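Local coordinates for protein glutamate--tRNA ligase (Methanothermobacter thermautotrophicus, PDB 3AII) that activates glutamate with ATP and attaches it to tRNA(Glu), and as a non-discriminating synthetase probably charges tRNA(Gln) with glutamate as well, at residues V166-R171 against A279-L284; T174-T179 against Y268-M273; G346-R351 against I358-I363; V464-I467 against E472-Y475; A537-A542 against M546-A551. All coordinates share one frame; numbering follows the deposited sequence.

Interaction 1. Residues V166-R171 against A279-L284; sequences VIQSDR and AVDDHL
Gln168 and Asp281 bring the two backbones closest, with their CA atoms 8.5 Å apart. Residues 166-171 leave strand 164-167 through a 3-10 turn and reach Arg171, the N-cap of the next helix. Residues 279-284 are the last turns of helix 274-284. Both belong to the Rossmann-type catalytic domain of a class I synthetase, and strand 164-167 is an outer strand of its parallel sheet. The gap is bridged by side chains converging on the carboxylate of Asp281. Gln168 NE2 donates to Asp281 OD2 at 2.8 Å, on the anti side of that oxygen, tilted out of the carboxylate plane. The same OD2 also bonds Tyr175 OH of helix 172-184. Arg171 takes the other oxygen, side-on. Arg171 NE lies 2.8 Å and Arg171 NH2 2.9 Å from Asp281 OD1, and both come from one face, above the carboxylate plane. The guanidinium and carboxylate planes are 74° apart, so this salt bridge is not the flat, two-oxygen kind. A bend at chi3 (60°) turns the Arg171 head toward the helix. With both oxygens gripped, the carboxylate is held against rotation. At the edge of the guanidinium, Arg171 NH2 lies 3.6 Å from Leu284 CD1.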
# COMPACT_ATOMS: atom_id res chain seq x y z
N VAL A 166 -19.37 6.48 -2.33
CA VAL A 166 -20.55 5.75 -1.90
C VAL A 166 -20.11 4.82 -0.78
O VAL A 166 -19.04 4.24 -0.85
CB VAL A 166 -21.12 4.92 -3.07
CG1 VAL A 166 -22.24 4.00 -2.59
CG2 VAL A 166 -21.63 5.84 -4.17
N ILE A 167 -20.91 4.73 0.29
CA ILE A 167 -20.55 3.84 1.40
C ILE A 167 -21.64 2.77 1.53
O ILE A 167 -22.82 3.08 1.65
CB ILE A 167 -20.38 4.61 2.71
CG1 ILE A 167 -19.24 5.64 2.60
CG2 ILE A 167 -20.05 3.66 3.87
CD1 ILE A 167 -19.19 6.60 3.78
N GLN A 168 -21.26 1.50 1.48
CA GLN A 168 -22.28 0.46 1.40
C GLN A 168 -23.18 0.36 2.62
O GLN A 168 -24.35 -0.01 2.49
CB GLN A 168 -21.66 -0.91 1.06
CG GLN A 168 -21.14 -0.97 -0.37
CD GLN A 168 -20.80 -2.38 -0.81
OE1 GLN A 168 -20.19 -3.14 -0.06
NE2 GLN A 168 -21.19 -2.75 -2.02
N SER A 169 -22.66 0.70 3.80
CA SER A 169 -23.50 0.60 4.99
C SER A 169 -24.59 1.67 5.01
O SER A 169 -25.52 1.59 5.81
CB SER A 169 -22.66 0.64 6.27
OG SER A 169 -21.94 1.85 6.37
N ASP A 170 -24.51 2.65 4.11
CA ASP A 170 -25.59 3.62 3.95
C ASP A 170 -26.69 3.09 3.05
O ASP A 170 -27.73 3.73 2.87
CB ASP A 170 -25.06 4.90 3.29
CG ASP A 170 -24.33 5.81 4.25
OD1 ASP A 170 -23.45 6.56 3.77
OD2 ASP A 170 -24.62 5.79 5.46
N ARG A 171 -26.45 1.92 2.45
CA ARG A 171 -27.32 1.40 1.41
C ARG A 171 -28.11 0.16 1.81
O ARG A 171 -28.65 -0.54 0.95
CB ARG A 171 -26.49 1.10 0.14
CG ARG A 171 -25.86 2.37 -0.46
CD ARG A 171 -24.90 2.10 -1.63
NE ARG A 171 -25.53 1.43 -2.77
CZ ARG A 171 -26.22 2.06 -3.72
NH1 ARG A 171 -26.42 3.37 -3.65
NH2 ARG A 171 -26.75 1.37 -4.72
N ALA A 279 -22.84 -6.61 -7.22
CA ALA A 279 -23.66 -6.62 -8.43
C ALA A 279 -24.73 -5.54 -8.39
O ALA A 279 -24.93 -4.82 -9.37
CB ALA A 279 -24.31 -7.99 -8.63
N VAL A 280 -25.44 -5.44 -7.28
CA VAL A 280 -26.48 -4.43 -7.15
C VAL A 280 -25.89 -3.01 -7.32
O VAL A 280 -26.45 -2.16 -8.04
CB VAL A 280 -27.24 -4.56 -5.80
CG1 VAL A 280 -28.14 -3.34 -5.57
CG2 VAL A 280 -28.09 -5.84 -5.78
N ASP A 281 -24.77 -2.76 -6.66
CA ASP A 281 -24.17 -1.43 -6.70
C ASP A 281 -23.53 -1.13 -8.05
O ASP A 281 -23.65 -0.01 -8.55
CB ASP A 281 -23.18 -1.25 -5.57
CG ASP A 281 -23.87 -1.10 -4.23
OD1 ASP A 281 -25.12 -0.93 -4.21
OD2 ASP A 281 -23.17 -1.17 -3.20
N ASP A 282 -22.88 -2.11 -8.65
CA ASP A 282 -22.32 -1.89 -9.99
C ASP A 282 -23.44 -1.50 -10.95
O ASP A 282 -23.29 -0.60 -11.77
CB ASP A 282 -21.58 -3.13 -10.51
CG ASP A 282 -20.17 -3.27 -9.95
OD1 ASP A 282 -19.66 -2.29 -9.35
OD2 ASP A 282 -19.57 -4.35 -10.11
N HIS A 283 -24.59 -2.17 -10.84
CA HIS A 283 -25.68 -1.85 -11.75
C HIS A 283 -26.27 -0.49 -11.45
O HIS A 283 -26.43 0.33 -12.35
CB HIS A 283 -26.81 -2.88 -11.68
CG HIS A 283 -28.03 -2.47 -12.45
ND1 HIS A 283 -28.09 -2.52 -13.82
CD2 HIS A 283 -29.21 -1.96 -12.03
CE1 HIS A 283 -29.27 -2.08 -14.22
NE2 HIS A 283 -29.97 -1.74 -13.15
N LEU A 284 -26.59 -0.23 -10.19
CA LEU A 284 -27.31 1.01 -9.88
C LEU A 284 -26.45 2.25 -10.07
O LEU A 284 -26.99 3.33 -10.39
CB LEU A 284 -27.91 0.99 -8.47
CG LEU A 284 -29.03 -0.02 -8.23
CD1 LEU A 284 -29.37 -0.06 -6.73
CD2 LEU A 284 -30.26 0.33 -9.06

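Interaction 2. Residues T174-T179 against Y268-M273; sequences TYYEYT and YRVYPM
Held by two partners, Tyr176 OH donates to Val270 O at 2.6 Å and accepts from water 1 at 2.9 Å. The first bond lies in the carbonyl plane, on a lone pair of Val270 O, with a C=O...donor angle of 140°. The carbonyl oxygen also sits in the plane of the phenol ring, at its edge. Water 1 in turn accepts from Arg269 N at 2.8 Å. The hydroxyl is thus tied to the 268-273 backbone twice, once directly and once through water, and the ring is pinned at its far end. CG of Tyr176 stands opposite its own carbonyl carbon (chi1 -61°), which lets the long side chain reach across although it does not start out toward the strand. Beside the hydroxyl lies the ring of Tyr268, with Tyr268 CD2 3.5 Å from Tyr176 OH. On the other flank Val270 CB is 4.1 Å from Tyr176 CE1. One residue back on the helix, Tyr175 packs on proline: Tyr175 CD2 is 3.7 Å from Pro272 CG. Met254 of strand 252-256 touches both Tyr175 and Tyr176, and Phe226 meets the Tyr176 ring edge-to-face. Helix 172-184 thus rests on strand 270-272, an outer strand of a four-stranded antiparallel sheet. The sheet probably belongs to the connective-peptide insertion that class I synthetases carry between the two halves of the Rossmann fold.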
# COMPACT_ATOMS: atom_id res chain seq x y z
N THR A 174 -31.45 -0.42 0.30
CA THR A 174 -31.34 -0.70 -1.13
C THR A 174 -31.13 -2.20 -1.34
O THR A 174 -31.78 -2.83 -2.19
CB THR A 174 -30.19 0.10 -1.76
OG1 THR A 174 -30.50 1.50 -1.67
CG2 THR A 174 -29.98 -0.29 -3.21
N TYR A 175 -30.22 -2.79 -0.56
CA TYR A 175 -30.00 -4.23 -0.68
C TYR A 175 -31.26 -5.01 -0.31
O TYR A 175 -31.53 -6.05 -0.88
CB TYR A 175 -28.80 -4.69 0.15
CG TYR A 175 -27.56 -3.89 -0.12
CD1 TYR A 175 -27.09 -3.73 -1.42
CD2 TYR A 175 -26.85 -3.31 0.92
CE1 TYR A 175 -25.95 -2.98 -1.67
CE2 TYR A 175 -25.72 -2.56 0.68
CZ TYR A 175 -25.28 -2.40 -0.61
OH TYR A 175 -24.16 -1.65 -0.85
N TYR A 176 -32.00 -4.51 0.68
CA TYR A 176 -33.25 -5.19 1.08
C TYR A 176 -34.30 -5.08 -0.03
O TYR A 176 -34.98 -6.05 -0.34
CB TYR A 176 -33.79 -4.59 2.38
CG TYR A 176 -32.87 -4.72 3.58
CD1 TYR A 176 -31.87 -5.68 3.64
CD2 TYR A 176 -33.03 -3.88 4.68
CE1 TYR A 176 -31.03 -5.78 4.74
CE2 TYR A 176 -32.21 -3.97 5.78
CZ TYR A 176 -31.21 -4.93 5.82
OH TYR A 176 -30.42 -5.01 6.94
N GLU A 177 -34.41 -3.89 -0.61
CA GLU A 177 -35.33 -3.64 -1.73
C GLU A 177 -35.06 -4.61 -2.87
O GLU A 177 -35.98 -5.24 -3.43
CB GLU A 177 -35.17 -2.20 -2.23
CG GLU A 177 -36.08 -1.85 -3.41
CD GLU A 177 -35.71 -0.51 -4.04
OE1 GLU A 177 -35.01 0.29 -3.38
OE2 GLU A 177 -36.12 -0.26 -5.19
N TYR A 178 -33.79 -4.74 -3.23
CA TYR A 178 -33.44 -5.61 -4.35
C TYR A 178 -33.46 -7.09 -3.99
O TYR A 178 -33.60 -7.91 -4.87
CB TYR A 178 -32.16 -5.15 -5.07
CG TYR A 178 -32.49 -3.95 -5.91
CD1 TYR A 178 -33.03 -4.10 -7.17
CD2 TYR A 178 -32.37 -2.66 -5.39
CE1 TYR A 178 -33.40 -3.00 -7.93
CE2 TYR A 178 -32.75 -1.55 -6.15
CZ TYR A 178 -33.26 -1.75 -7.42
OH TYR A 178 -33.63 -0.66 -8.18
N THR A 179 -33.34 -7.41 -2.71
CA THR A 179 -33.60 -8.79 -2.27
C THR A 179 -35.07 -9.15 -2.51
O THR A 179 -35.37 -10.24 -3.02
CB THR A 179 -33.25 -8.99 -0.79
OG1 THR A 179 -31.83 -8.85 -0.64
CG2 THR A 179 -33.66 -10.38 -0.32
N TYR A 268 -28.87 -2.78 12.17
CA TYR A 268 -29.09 -3.86 11.22
C TYR A 268 -28.51 -5.17 11.71
O TYR A 268 -27.47 -5.20 12.35
CB TYR A 268 -28.42 -3.52 9.88
CG TYR A 268 -28.86 -2.20 9.30
CD1 TYR A 268 -28.01 -1.10 9.33
CD2 TYR A 268 -30.11 -2.06 8.74
CE1 TYR A 268 -28.41 0.12 8.79
CE2 TYR A 268 -30.52 -0.84 8.20
CZ TYR A 268 -29.67 0.24 8.23
OH TYR A 268 -30.09 1.44 7.69
N ARG A 269 -29.19 -6.26 11.38
CA ARG A 269 -28.62 -7.59 11.62
C ARG A 269 -28.62 -8.41 10.34
O ARG A 269 -28.04 -9.49 10.30
CB ARG A 269 -29.39 -8.33 12.71
CG ARG A 269 -30.75 -8.82 12.27
CD ARG A 269 -31.39 -9.70 13.34
NE ARG A 269 -31.64 -8.95 14.57
CZ ARG A 269 -32.16 -9.50 15.67
NH1 ARG A 269 -32.47 -10.79 15.68
NH2 ARG A 269 -32.37 -8.75 16.74
N VAL A 270 -29.27 -7.93 9.29
CA VAL A 270 -29.28 -8.70 8.05
C VAL A 270 -28.34 -8.01 7.06
O VAL A 270 -28.56 -6.84 6.72
CB VAL A 270 -30.70 -8.82 7.45
CG1 VAL A 270 -30.65 -9.67 6.18
CG2 VAL A 270 -31.67 -9.45 8.46
N TYR A 271 -27.30 -8.72 6.63
CA TYR A 271 -26.22 -8.12 5.83
C TYR A 271 -26.03 -8.83 4.50
O TYR A 271 -26.15 -10.06 4.42
CB TYR A 271 -24.90 -8.19 6.60
CG TYR A 271 -24.79 -7.16 7.68
CD1 TYR A 271 -25.28 -7.40 8.96
CD2 TYR A 271 -24.23 -5.92 7.41
CE1 TYR A 271 -25.17 -6.43 9.95
CE2 TYR A 271 -24.12 -4.96 8.38
CZ TYR A 271 -24.60 -5.22 9.64
OH TYR A 271 -24.47 -4.23 10.59
N PRO A 272 -25.72 -8.07 3.44
CA PRO A 272 -25.46 -8.69 2.14
C PRO A 272 -24.07 -9.30 2.09
O PRO A 272 -23.12 -8.82 2.74
CB PRO A 272 -25.54 -7.50 1.17
CG PRO A 272 -25.05 -6.35 1.98
CD PRO A 272 -25.66 -6.60 3.37
N MET A 273 -23.97 -10.38 1.32
CA MET A 273 -22.68 -10.92 0.95
C MET A 273 -22.14 -10.16 -0.24
O MET A 273 -22.91 -9.57 -1.03
CB MET A 273 -22.79 -12.41 0.61
CG MET A 273 -23.27 -13.26 1.77
SD MET A 273 -22.12 -13.16 3.15
CE MET A 273 -20.77 -14.18 2.56
O HOH W 1 -31.31 -5.65 9.58

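Interaction 3. Residues G346-R351 against I358-I363; sequences GWDDPR and IARRGI
Arg360 lays its guanidinium over the carboxylate of Asp348 instead of meeting it edge to edge. The two planes are only 14° apart, and Asp348 OD2 lies over one face of the guanidinium, toward its rim. The salt bridge, 3.6 Å from Arg360 NH1 to Asp348 OD1, therefore rests on charge alone. The contact joins a type I beta turn, Gly346 to Asp349, to the end of helix 355-360, which closes in a Schellman motif at Gly362. Arg360 NH1 also makes a weak bond to Asp348 O, 3.4 Å, at the guanidinium edge. Its CG stands opposite the backbone N (chi1 -171°) and the chain runs out extended to NE, across to the turn. Arg360 NE has a stronger partner in Asp540 of strand 535-541. A leucine in place of Arg360 would probably leave the Asp348 carboxylate without this charge and take from Asp540 one of its two arginines. At the end of the turn, Asp349 OD1 accepts from Arg351 N, an Asx turn. Pro350 CB packs 4.1 Å from Arg361 CD. Arg361 NH2 bonds Ala551 O of strand 546-552. Water 2 donates to Pro350 O at 2.7 Å and accepts from Arg361 NH1 at 2.9 Å.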
# COMPACT_ATOMS: atom_id res chain seq x y z
N GLY A 346 2.48 1.74 14.53
CA GLY A 346 1.33 2.34 13.88
C GLY A 346 1.24 1.88 12.44
O GLY A 346 2.00 1.01 12.01
N TRP A 347 0.31 2.46 11.70
CA TRP A 347 0.11 2.06 10.32
C TRP A 347 1.30 2.46 9.45
O TRP A 347 1.47 1.95 8.34
CB TRP A 347 -1.18 2.67 9.78
CG TRP A 347 -2.41 1.97 10.28
CD1 TRP A 347 -3.35 2.48 11.14
CD2 TRP A 347 -2.83 0.64 9.97
NE1 TRP A 347 -4.34 1.54 11.36
CE2 TRP A 347 -4.04 0.40 10.66
CE3 TRP A 347 -2.30 -0.38 9.16
CZ2 TRP A 347 -4.73 -0.81 10.57
CZ3 TRP A 347 -2.98 -1.58 9.07
CH2 TRP A 347 -4.18 -1.78 9.77
N ASP A 348 2.12 3.38 9.96
CA ASP A 348 3.31 3.81 9.23
C ASP A 348 4.62 3.20 9.76
O ASP A 348 5.71 3.73 9.57
CB ASP A 348 3.39 5.34 9.18
CG ASP A 348 3.46 5.97 10.55
OD1 ASP A 348 3.35 5.24 11.55
OD2 ASP A 348 3.61 7.20 10.63
N ASP A 349 4.50 2.05 10.43
CA ASP A 349 5.67 1.30 10.87
C ASP A 349 6.36 0.75 9.62
O ASP A 349 5.69 0.21 8.75
CB ASP A 349 5.23 0.15 11.80
CG ASP A 349 6.41 -0.60 12.41
OD1 ASP A 349 7.19 -1.23 11.66
OD2 ASP A 349 6.55 -0.58 13.65
N PRO A 350 7.70 0.91 9.52
CA PRO A 350 8.38 0.59 8.26
C PRO A 350 8.32 -0.89 7.89
O PRO A 350 8.57 -1.25 6.75
CB PRO A 350 9.82 1.05 8.51
CG PRO A 350 9.96 1.07 9.99
CD PRO A 350 8.62 1.46 10.52
N ARG A 351 7.99 -1.73 8.86
CA ARG A 351 7.82 -3.15 8.58
C ARG A 351 6.55 -3.46 7.79
O ARG A 351 6.36 -4.59 7.35
CB ARG A 351 7.82 -3.95 9.89
CG ARG A 351 9.21 -4.05 10.50
CD ARG A 351 9.16 -4.54 11.93
NE ARG A 351 8.58 -3.55 12.83
CZ ARG A 351 8.52 -3.70 14.15
NH1 ARG A 351 9.02 -4.80 14.71
NH2 ARG A 351 7.98 -2.75 14.90
N ILE A 358 5.41 3.28 3.41
CA ILE A 358 6.39 3.56 2.36
C ILE A 358 6.55 5.06 2.09
O ILE A 358 7.67 5.52 1.82
CB ILE A 358 6.16 2.76 1.05
CG1 ILE A 358 4.81 3.09 0.42
CG2 ILE A 358 6.27 1.26 1.32
CD1 ILE A 358 4.61 2.42 -0.93
N ALA A 359 5.46 5.82 2.19
CA ALA A 359 5.58 7.28 2.09
C ALA A 359 6.50 7.86 3.16
O ALA A 359 7.26 8.80 2.91
CB ALA A 359 4.21 7.94 2.15
N ARG A 360 6.43 7.29 4.37
CA ARG A 360 7.21 7.81 5.48
C ARG A 360 8.70 7.59 5.23
O ARG A 360 9.52 8.31 5.78
CB ARG A 360 6.78 7.15 6.78
CG ARG A 360 7.39 7.78 8.02
CD ARG A 360 7.11 6.94 9.25
NE ARG A 360 7.45 7.66 10.47
CZ ARG A 360 7.32 7.15 11.69
NH1 ARG A 360 6.87 5.92 11.85
NH2 ARG A 360 7.65 7.88 12.75
N ARG A 361 9.02 6.60 4.40
CA ARG A 361 10.41 6.27 4.06
C ARG A 361 10.95 7.08 2.87
O ARG A 361 12.14 7.00 2.56
CB ARG A 361 10.52 4.77 3.76
CG ARG A 361 10.33 3.91 4.99
CD ARG A 361 10.17 2.45 4.62
NE ARG A 361 11.21 1.99 3.71
CZ ARG A 361 11.11 0.90 2.95
NH1 ARG A 361 10.00 0.16 2.98
NH2 ARG A 361 12.12 0.56 2.17
N GLY A 362 10.08 7.83 2.21
CA GLY A 362 10.49 8.62 1.06
C GLY A 362 10.27 7.95 -0.28
O GLY A 362 10.82 8.38 -1.30
N ILE A 363 9.46 6.89 -0.30
CA ILE A 363 9.03 6.34 -1.59
C ILE A 363 7.98 7.27 -2.21
O ILE A 363 6.99 7.62 -1.57
CB ILE A 363 8.42 4.94 -1.43
CG1 ILE A 363 9.39 3.99 -0.71
CG2 ILE A 363 7.98 4.41 -2.79
CD1 ILE A 363 10.71 3.81 -1.42
O HOH W 2 7.63 0.13 4.57

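Interaction 4. Residues V464-I467 against E472-Y475; sequences VNVI and ELRY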
# COMPACT_ATOMS: atom_id res chain seq x y z
N VAL A 464 41.53 13.95 2.00
CA VAL A 464 42.93 13.52 2.15
C VAL A 464 43.01 12.01 2.07
O VAL A 464 42.01 11.33 2.21
CB VAL A 464 43.54 13.95 3.51
CG1 VAL A 464 43.68 15.47 3.58
CG2 VAL A 464 42.70 13.41 4.67
N ASN A 465 44.22 11.49 1.88
CA ASN A 465 44.43 10.05 1.87
C ASN A 465 45.12 9.66 3.17
O ASN A 465 46.04 10.34 3.61
CB ASN A 465 45.30 9.65 0.68
CG ASN A 465 44.81 10.26 -0.62
OD1 ASN A 465 43.62 10.25 -0.90
ND2 ASN A 465 45.73 10.81 -1.42
N VAL A 466 44.65 8.59 3.80
CA VAL A 466 45.21 8.17 5.07
C VAL A 466 45.41 6.66 5.06
O VAL A 466 44.92 5.97 4.16
CB VAL A 466 44.26 8.51 6.21
CG1 VAL A 466 44.10 10.03 6.33
CG2 VAL A 466 42.90 7.82 6.01
N ILE A 467 46.14 6.16 6.06
CA ILE A 467 46.28 4.73 6.27
C ILE A 467 45.80 4.40 7.67
O ILE A 467 46.23 5.01 8.66
CB ILE A 467 47.73 4.25 6.03
CG1 ILE A 467 48.12 4.55 4.59
CG2 ILE A 467 47.85 2.75 6.32
CD1 ILE A 467 49.57 4.41 4.31
N GLU A 472 45.03 3.20 14.44
CA GLU A 472 45.44 4.59 14.31
C GLU A 472 45.28 5.07 12.88
O GLU A 472 45.57 4.36 11.93
CB GLU A 472 46.90 4.75 14.73
CG GLU A 472 47.44 6.13 14.50
CD GLU A 472 48.86 6.29 15.02
OE1 GLU A 472 49.78 5.67 14.43
OE2 GLU A 472 49.04 7.02 16.00
N LEU A 473 44.80 6.30 12.72
CA LEU A 473 44.61 6.84 11.39
C LEU A 473 45.74 7.81 11.08
O LEU A 473 45.88 8.82 11.77
CB LEU A 473 43.24 7.53 11.33
CG LEU A 473 42.65 7.81 9.95
CD1 LEU A 473 42.30 6.50 9.24
CD2 LEU A 473 41.42 8.70 10.07
N ARG A 474 46.58 7.50 10.08
CA ARG A 474 47.74 8.35 9.78
C ARG A 474 47.67 9.01 8.40
O ARG A 474 47.38 8.36 7.41
CB ARG A 474 49.04 7.55 9.90
CG ARG A 474 50.23 8.30 9.32
CD ARG A 474 51.55 7.63 9.67
NE ARG A 474 51.83 7.65 11.10
CZ ARG A 474 52.24 8.72 11.77
NH1 ARG A 474 52.47 8.65 13.08
NH2 ARG A 474 52.40 9.88 11.13
N TYR A 475 47.97 10.31 8.37
CA TYR A 475 48.00 11.09 7.14
C TYR A 475 49.01 10.53 6.16
O TYR A 475 50.13 10.18 6.55
CB TYR A 475 48.37 12.54 7.45
CG TYR A 475 48.43 13.41 6.22
CD1 TYR A 475 47.27 13.95 5.68
CD2 TYR A 475 49.64 13.69 5.59
CE1 TYR A 475 47.31 14.74 4.56
CE2 TYR A 475 49.68 14.48 4.46
CZ TYR A 475 48.51 15.01 3.95
OH TYR A 475 48.55 15.81 2.83
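Ile467 and Arg474 form an antiparallel hydrogen-bonded pair in a beta hairpin of the anticodon-binding domain. Two backbone bonds join them. Ile467 N donates to Arg474 O at 2.9 Å, and Arg474 N donates back to Ile467 O at 2.9 Å. The next pair, Val466 with Tyr475, is non-hydrogen-bonded, and its CA atoms are 4.5 Å apart. The strand directions differ by 135°, well short of 180°, so the hairpin is strongly twisted. The side chains of Val466 and Tyr475 diverge, and each finds its apolar partner two residues away from its cross-strand mate.

The apolar contacts lie at two places. Val466 CG2 meets Leu473 CD1 at 3.5 Å, methyl against methyl. The Leu473 branch swings in although its CB does not start toward the other strand. Tyr475 has its CG opposite the backbone N (chi1 179°). This brings the ring back along the hairpin, where Val464 CG1 touches Tyr475 CE1 at 3.8 Å. The methyl lies in the ring plane, at the edge, and the two side chains cross at about a right angle.

The polar side chain of Asn465 looks to other partners: its ND2 bonds Ser477 OG and Gly479 O, and its OD1 takes Arg459 NH1.

Strand 464-469 also pairs with strand 456-460, where Val466 touches Leu458 and Leu460, and helix 480-486 lies against Asn465. Strand 472-477 pairs with strand 410-416, where Leu473 packs on Leu413.

Interaction 5. Residues A537-A542 against M546-A551; sequences ARLDSA and MVFYYA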
# COMPACT_ATOMS: atom_id res chain seq x y z
N ALA A 537 16.96 8.55 2.25
CA ALA A 537 16.13 8.52 3.46
C ALA A 537 15.34 9.80 3.62
O ALA A 537 15.79 10.87 3.20
CB ALA A 537 17.02 8.29 4.70
N ARG A 538 14.18 9.70 4.25
CA ARG A 538 13.35 10.87 4.50
C ARG A 538 13.54 11.33 5.94
O ARG A 538 13.54 10.51 6.86
CB ARG A 538 11.88 10.52 4.24
CG ARG A 538 10.93 11.63 4.64
CD ARG A 538 9.44 11.24 4.40
NE ARG A 538 8.61 12.11 5.24
CZ ARG A 538 8.40 11.90 6.54
NH1 ARG A 538 7.68 12.76 7.23
NH2 ARG A 538 8.92 10.84 7.14
N LEU A 539 13.70 12.64 6.13
CA LEU A 539 13.77 13.21 7.48
C LEU A 539 12.38 13.21 8.12
O LEU A 539 11.44 13.85 7.63
CB LEU A 539 14.34 14.62 7.46
CG LEU A 539 14.47 15.23 8.87
CD1 LEU A 539 15.48 14.45 9.71
CD2 LEU A 539 14.89 16.71 8.79
N ASP A 540 12.26 12.49 9.24
CA ASP A 540 10.97 12.25 9.88
C ASP A 540 10.77 13.17 11.08
O ASP A 540 9.65 13.61 11.37
CB ASP A 540 10.87 10.79 10.31
CG ASP A 540 9.49 10.43 10.84
OD1 ASP A 540 9.37 10.23 12.06
OD2 ASP A 540 8.53 10.37 10.04
N SER A 541 11.85 13.48 11.77
CA SER A 541 11.80 14.45 12.85
C SER A 541 13.12 15.18 12.97
O SER A 541 14.19 14.58 12.83
CB SER A 541 11.39 13.80 14.18
OG SER A 541 12.25 12.72 14.50
N ALA A 542 13.05 16.49 13.21
CA ALA A 542 14.25 17.34 13.20
C ALA A 542 14.93 17.38 14.56
O ALA A 542 14.40 16.89 15.56
CB ALA A 542 13.90 18.74 12.74
N MET A 546 18.36 14.42 14.78
CA MET A 546 17.59 14.11 13.57
C MET A 546 17.27 12.62 13.46
O MET A 546 18.11 11.76 13.71
CB MET A 546 18.38 14.56 12.34
CG MET A 546 18.34 16.04 12.09
SD MET A 546 19.53 16.45 10.80
CE MET A 546 20.90 17.02 11.78
N VAL A 547 16.04 12.32 13.07
CA VAL A 547 15.67 10.94 12.80
C VAL A 547 15.20 10.80 11.35
O VAL A 547 14.25 11.46 10.94
CB VAL A 547 14.55 10.48 13.74
CG1 VAL A 547 14.19 9.04 13.44
CG2 VAL A 547 15.00 10.65 15.19
N PHE A 548 15.88 9.94 10.59
CA PHE A 548 15.51 9.65 9.21
C PHE A 548 14.89 8.27 9.13
O PHE A 548 15.22 7.39 9.94
CB PHE A 548 16.75 9.61 8.31
CG PHE A 548 17.48 10.92 8.21
CD1 PHE A 548 18.46 11.26 9.13
CD2 PHE A 548 17.20 11.80 7.17
CE1 PHE A 548 19.15 12.46 9.03
CE2 PHE A 548 17.88 13.01 7.07
CZ PHE A 548 18.86 13.34 8.00
N TYR A 549 14.03 8.08 8.14
CA TYR A 549 13.53 6.76 7.76
C TYR A 549 14.13 6.32 6.42
O TYR A 549 14.02 7.03 5.42
CB TYR A 549 11.99 6.74 7.73
CG TYR A 549 11.40 6.45 9.09
CD1 TYR A 549 10.65 5.30 9.32
CD2 TYR A 549 11.63 7.31 10.15
CE1 TYR A 549 10.14 5.02 10.58
CE2 TYR A 549 11.13 7.04 11.42
CZ TYR A 549 10.39 5.89 11.62
OH TYR A 549 9.89 5.61 12.88
N TYR A 550 14.77 5.15 6.41
CA TYR A 550 15.48 4.64 5.25
C TYR A 550 14.56 4.20 4.12
O TYR A 550 13.60 3.45 4.33
CB TYR A 550 16.34 3.46 5.68
CG TYR A 550 17.41 3.02 4.70
CD1 TYR A 550 18.65 3.65 4.68
CD2 TYR A 550 17.20 1.95 3.83
CE1 TYR A 550 19.65 3.24 3.81
CE2 TYR A 550 18.20 1.53 2.96
CZ TYR A 550 19.42 2.18 2.96
OH TYR A 550 20.43 1.79 2.10
N ALA A 551 14.86 4.65 2.91
CA ALA A 551 14.12 4.19 1.74
C ALA A 551 14.83 2.99 1.12
O ALA A 551 14.34 1.86 1.20
CB ALA A 551 13.97 5.31 0.71
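Phe548 takes Leu539 over one face of its ring. Leu539 CD1 sits above the centre, 3.9 Å from the centroid of the Phe548 ring and 13° off the ring normal, a CH-pi contact. The Tyr549 ring is approached obliquely by Asp540, whose CB is 3.6 Å from Tyr549 CD2. The guanidinium of Arg538 meets Asp540 at its edge: Arg538 NH2 reaches Asp540 OD2 at 3.0 Å in an almost straight bond, in the guanidinium plane and on the anti lone pair of the oxygen. Arg538 NH1 has a second acid, Asp526. With its CG opposite the backbone N (chi1 -173°), Asp540 spreads its carboxylate beside the tyrosine ring. A valine in place of Asp540 would probably leave Arg538 NH2 and Arg360 NE without this shared carboxylate and weaken the link between strand 535-541 and helix 355-360.

The backbones form an antiparallel beta hairpin with a classic bulge, in the C-terminal beta-rich anticodon-binding region. Val547 O accepts twice, from Asp540 N at 2.8 Å and from Ser541 N at 3.2 Å. Within the bulge Val547 N also donates to Ser541 O, and before it Arg538 and Tyr549 exchange two bonds. Ser541 OG packs 3.3 Å from Val547 CB. On the side of Phe548, Ala537 CB lies 3.9 Å from Phe548 CB.

Strand 546-552 runs parallel to strand 500-505, where Tyr549 touches Ile505. Strand 535-541 pairs on its other side with strand 528-531. Phe548 also packs on Ile516 of strand 511-516, and Pro350 from the loop before helix 355-360 touches Tyr549.

In the fold
The contacts fall into two touching pairs and one distant hairpin. Interactions 1 and 2 have centres 11 Å apart and share a bond, Asp281 OD2 to Tyr175 OH at 2.6 Å. The helix of interaction 2 leads to strand 188-191, whose Cys191 is a ligand of the zinc ion. Interactions 3 and 5 are also 11 Å apart by their centres. Arg361 ties them, Arg361 NH2 to Ala551 O at 2.8 Å and Arg361 NE to Tyr550 O at 2.9 Å, and so joins catalytic and anticodon-binding parts. Trp347 of interaction 3 touches Pro108 of the predicted 'HIGH' motif. Interaction 4 lies about 71 Å from interaction 1, centre to centre, at the other end of the elongated chain.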